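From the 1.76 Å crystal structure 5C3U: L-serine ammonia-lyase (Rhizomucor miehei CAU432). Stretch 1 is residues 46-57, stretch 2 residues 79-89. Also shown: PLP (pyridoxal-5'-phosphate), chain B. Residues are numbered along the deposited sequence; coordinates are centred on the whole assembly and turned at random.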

# COMPACT_ATOMS: atom_id res chain seq x y z
N GLN A 46 -1.90 -9.90 -6.38
CA GLN A 46 -0.46 -9.93 -6.67
C GLN A 46 0.21 -11.10 -5.98
O GLN A 46 -0.20 -11.49 -4.87
CB GLN A 46 0.20 -8.64 -6.16
CG GLN A 46 -0.17 -7.39 -6.94
CD GLN A 46 0.37 -7.36 -8.36
OE1 GLN A 46 1.10 -8.25 -8.79
NE2 GLN A 46 0.00 -6.33 -9.09
N PRO A 47 1.27 -11.66 -6.60
CA PRO A 47 2.11 -12.57 -5.85
C PRO A 47 2.55 -11.88 -4.57
O PRO A 47 2.80 -10.67 -4.56
CB PRO A 47 3.33 -12.79 -6.76
CG PRO A 47 2.90 -12.41 -8.12
CD PRO A 47 1.73 -11.48 -8.00
N SER A 48 2.60 -12.65 -3.51
CA SER A 48 2.88 -12.16 -2.13
C SER A 48 1.69 -11.48 -1.42
O SER A 48 1.73 -11.31 -0.21
CB SER A 48 4.18 -11.36 -1.99
OG SER A 48 3.99 -9.97 -2.28
N GLY A 49 0.66 -11.06 -2.17
CA GLY A 49 -0.62 -10.70 -1.54
C GLY A 49 -0.91 -9.22 -1.41
O GLY A 49 -1.92 -8.83 -0.78
N SER A 50 -0.05 -8.39 -1.98
CA SER A 50 -0.26 -6.93 -1.91
C SER A 50 0.35 -6.16 -3.05
O SER A 50 1.14 -6.70 -3.84
CB SER A 50 0.27 -6.40 -0.58
OG SER A 50 1.65 -6.09 -0.68
N VAL A 51 -0.01 -4.87 -3.12
CA VAL A 51 0.53 -3.91 -4.09
C VAL A 51 2.08 -3.79 -4.04
O VAL A 51 2.69 -3.40 -5.03
CB VAL A 51 -0.12 -2.50 -3.91
CG1 VAL A 51 0.36 -1.82 -2.62
CG2 VAL A 51 0.10 -1.61 -5.13
N LYS A 52 2.69 -4.15 -2.90
CA LYS A 52 4.15 -4.10 -2.77
C LYS A 52 4.86 -4.84 -3.87
O LYS A 52 5.97 -4.47 -4.26
CB LYS A 52 4.66 -4.59 -1.40
CG LYS A 52 4.24 -3.71 -0.22
CD LYS A 52 4.92 -2.34 -0.38
CE LYS A 52 4.91 -1.57 0.92
NZ LYS A 52 3.53 -1.51 1.47
N MET A 53 4.23 -5.90 -4.39
CA MET A 53 4.81 -6.63 -5.50
C MET A 53 5.20 -5.72 -6.69
O MET A 53 6.21 -5.98 -7.36
CB MET A 53 3.85 -7.74 -5.94
CG MET A 53 4.47 -9.03 -6.42
SD MET A 53 5.79 -9.72 -5.39
CE MET A 53 6.96 -9.20 -6.56
N ARG A 54 4.46 -4.63 -6.93
CA ARG A 54 4.81 -3.72 -8.04
C ARG A 54 6.09 -2.95 -7.72
O ARG A 54 7.09 -3.06 -8.45
CB ARG A 54 3.67 -2.71 -8.33
CG ARG A 54 2.38 -3.37 -8.81
CD ARG A 54 1.33 -2.32 -9.13
NE ARG A 54 0.07 -2.96 -9.50
CZ ARG A 54 -0.28 -3.26 -10.74
NH1 ARG A 54 -1.46 -3.85 -10.94
NH2 ARG A 54 0.51 -2.98 -11.79
N GLY A 55 6.04 -2.14 -6.66
CA GLY A 55 7.19 -1.30 -6.28
C GLY A 55 8.40 -2.12 -5.90
O GLY A 55 9.52 -1.89 -6.40
N ILE A 56 8.19 -3.09 -4.99
CA ILE A 56 9.29 -3.88 -4.44
C ILE A 56 9.85 -4.82 -5.51
O ILE A 56 11.07 -4.98 -5.61
CB ILE A 56 8.89 -4.62 -3.14
CG1 ILE A 56 8.37 -3.62 -2.11
CG2 ILE A 56 10.04 -5.48 -2.61
CD1 ILE A 56 9.35 -2.52 -1.75
N GLY A 57 8.97 -5.38 -6.33
CA GLY A 57 9.35 -6.18 -7.51
C GLY A 57 10.31 -5.43 -8.43
O GLY A 57 11.32 -5.99 -8.85
N PRO A 79 5.08 -5.55 7.01
CA PRO A 79 4.73 -6.96 6.72
C PRO A 79 4.67 -7.25 5.22
O PRO A 79 5.14 -8.31 4.76
CB PRO A 79 3.35 -7.12 7.37
CG PRO A 79 2.83 -5.73 7.56
CD PRO A 79 4.04 -4.89 7.82
N ASN A 80 4.09 -6.33 4.45
CA ASN A 80 3.95 -6.64 3.03
C ASN A 80 5.23 -6.45 2.26
O ASN A 80 5.43 -7.12 1.24
CB ASN A 80 2.78 -5.90 2.45
CG ASN A 80 1.50 -6.24 3.20
OD1 ASN A 80 1.18 -7.43 3.34
ND2 ASN A 80 0.82 -5.23 3.73
N THR A 81 6.08 -5.56 2.76
CA THR A 81 7.40 -5.39 2.14
C THR A 81 8.23 -6.66 2.31
O THR A 81 8.78 -7.16 1.33
CB THR A 81 8.13 -4.18 2.72
OG1 THR A 81 7.21 -3.08 2.71
CG2 THR A 81 9.36 -3.83 1.85
N VAL A 82 8.27 -7.21 3.53
CA VAL A 82 9.12 -8.38 3.75
C VAL A 82 8.58 -9.55 2.95
O VAL A 82 9.37 -10.31 2.41
CB VAL A 82 9.38 -8.75 5.24
CG1 VAL A 82 10.09 -7.59 5.94
CG2 VAL A 82 8.12 -9.19 6.00
N LEU A 83 7.26 -9.65 2.83
CA LEU A 83 6.70 -10.77 2.03
C LEU A 83 7.08 -10.65 0.54
O LEU A 83 7.36 -11.67 -0.12
CB LEU A 83 5.18 -10.85 2.22
CG LEU A 83 4.79 -11.38 3.60
CD1 LEU A 83 3.33 -11.04 3.89
CD2 LEU A 83 4.99 -12.89 3.63
N ALA A 84 7.06 -9.43 0.01
CA ALA A 84 7.39 -9.16 -1.38
C ALA A 84 8.87 -9.45 -1.60
O ALA A 84 9.23 -10.08 -2.60
CB ALA A 84 7.07 -7.72 -1.76
N VAL A 85 9.71 -9.02 -0.67
CA VAL A 85 11.16 -9.25 -0.79
C VAL A 85 11.43 -10.78 -0.78
O VAL A 85 12.20 -11.29 -1.60
CB VAL A 85 11.94 -8.54 0.32
CG1 VAL A 85 13.42 -8.96 0.34
CG2 VAL A 85 11.85 -7.03 0.09
N SER A 86 10.79 -11.48 0.16
CA SER A 86 10.95 -12.95 0.27
C SER A 86 10.58 -13.65 -1.03
O SER A 86 11.35 -14.49 -1.57
CB SER A 86 10.16 -13.48 1.48
OG SER A 86 10.40 -14.86 1.72
N TYR A 87 9.42 -13.29 -1.57
CA TYR A 87 8.97 -13.81 -2.86
C TYR A 87 9.94 -13.51 -3.99
O TYR A 87 10.30 -14.40 -4.76
CB TYR A 87 7.57 -13.31 -3.19
CG TYR A 87 7.11 -13.74 -4.54
CD1 TYR A 87 7.33 -12.94 -5.65
CD2 TYR A 87 6.50 -14.98 -4.73
CE1 TYR A 87 6.92 -13.33 -6.91
CE2 TYR A 87 6.10 -15.39 -6.00
CZ TYR A 87 6.31 -14.57 -7.08
OH TYR A 87 5.91 -14.95 -8.34
N CYS A 88 10.36 -12.25 -4.12
CA CYS A 88 11.28 -11.85 -5.21
C CYS A 88 12.64 -12.56 -5.10
O CYS A 88 13.23 -12.94 -6.10
CB CYS A 88 11.50 -10.32 -5.21
SG CYS A 88 10.00 -9.41 -5.68
N ALA A 89 13.12 -12.76 -3.87
CA ALA A 89 14.44 -13.33 -3.69
C ALA A 89 14.36 -14.77 -4.19
O ALA A 89 15.24 -15.23 -4.92
CB ALA A 89 14.84 -13.28 -2.24
N1 PLP B . -1.60 -0.63 1.75
C2 PLP B . -0.89 -1.76 1.89
C2A PLP B . -1.54 -3.09 2.21
C3 PLP B . 0.57 -1.70 1.72
O3 PLP B . 1.32 -2.84 1.85
C4 PLP B . 1.15 -0.39 1.39
C4A PLP B . 2.60 -0.28 1.18
C5 PLP B . 0.26 0.80 1.26
C6 PLP B . -1.11 0.59 1.45
C5A PLP B . 0.80 2.19 0.93
O4P PLP B . 2.17 2.25 1.29
P PLP B . 3.24 3.43 0.98
O1P PLP B . 3.83 3.17 -0.36
O2P PLP B . 2.54 4.79 1.12
O3P PLP B . 4.17 3.18 2.11
O HOH W 1 3.32 -8.12 -0.17
O HOH W 2 0.92 -9.29 1.49

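A loop leading into a helix packs against one face of a second helix, which covers residues 79-89 and continues beyond them. The two helix axes come within 9.1 Å at 62°, and the stretches bury 594 Å² between them. The backbones draw closest at Ser48 and Ala84, whose CA atoms lie 5.5 Å apart; the methyl of Ala84 is small enough to permit this, and it also receives Ile56 CG2 at 3.8 Å from its CB.

Apolar side chains meet along the interface. Ile56 CG2 meets Val85 CG2 at 3.6 Å, while Ile56 CD1 rests 3.8 Å from Thr81 CG2, so branched side chains fill the space beside Ala84. Met53, unbranched and flexible, starts sideways but bends its end inward, bringing CE 3.2 Å from Cys88 SG. Gly57 CA lies 3.8 Å from Cys88 SG; a CB on Gly57 would fall 2.2 Å from Met53 O, within its own helix.

Tyr87 contributes its aromatic ring. Pro47 CB sits over one face, 3.8 Å from the ring centroid, a CH-pi contact that suits the compact proline ring. Met53 SD approaches obliquely, 3.6 Å from Tyr87 CD1, adding a polarizable sulfur-aromatic contact.

No direct hydrogen bond crosses between the stretches; water carries the polar link. One water bonds to Ser48 OG (2.9 Å), Ser50 OG (2.7 Å) and Asn80 O (2.7 Å), and a second donates to Ser48 O (2.8 Å) and Asn80 OD1 (2.6 Å). Ser50 OG also caps the turn into the helix, accepting from Lys52 N at 3.1 Å.

The cofactor joins the stretches as well. Lys52 NZ is covalently bound to PLP C4A (1.6 Å), the attachment expected of a PLP-dependent lyase, and Asn80 ND2 donates to PLP O3 at 3.1 Å. Lysine supplies the reactive amine at the end of a long chain, and asparagine's amide can serve cofactor and water together.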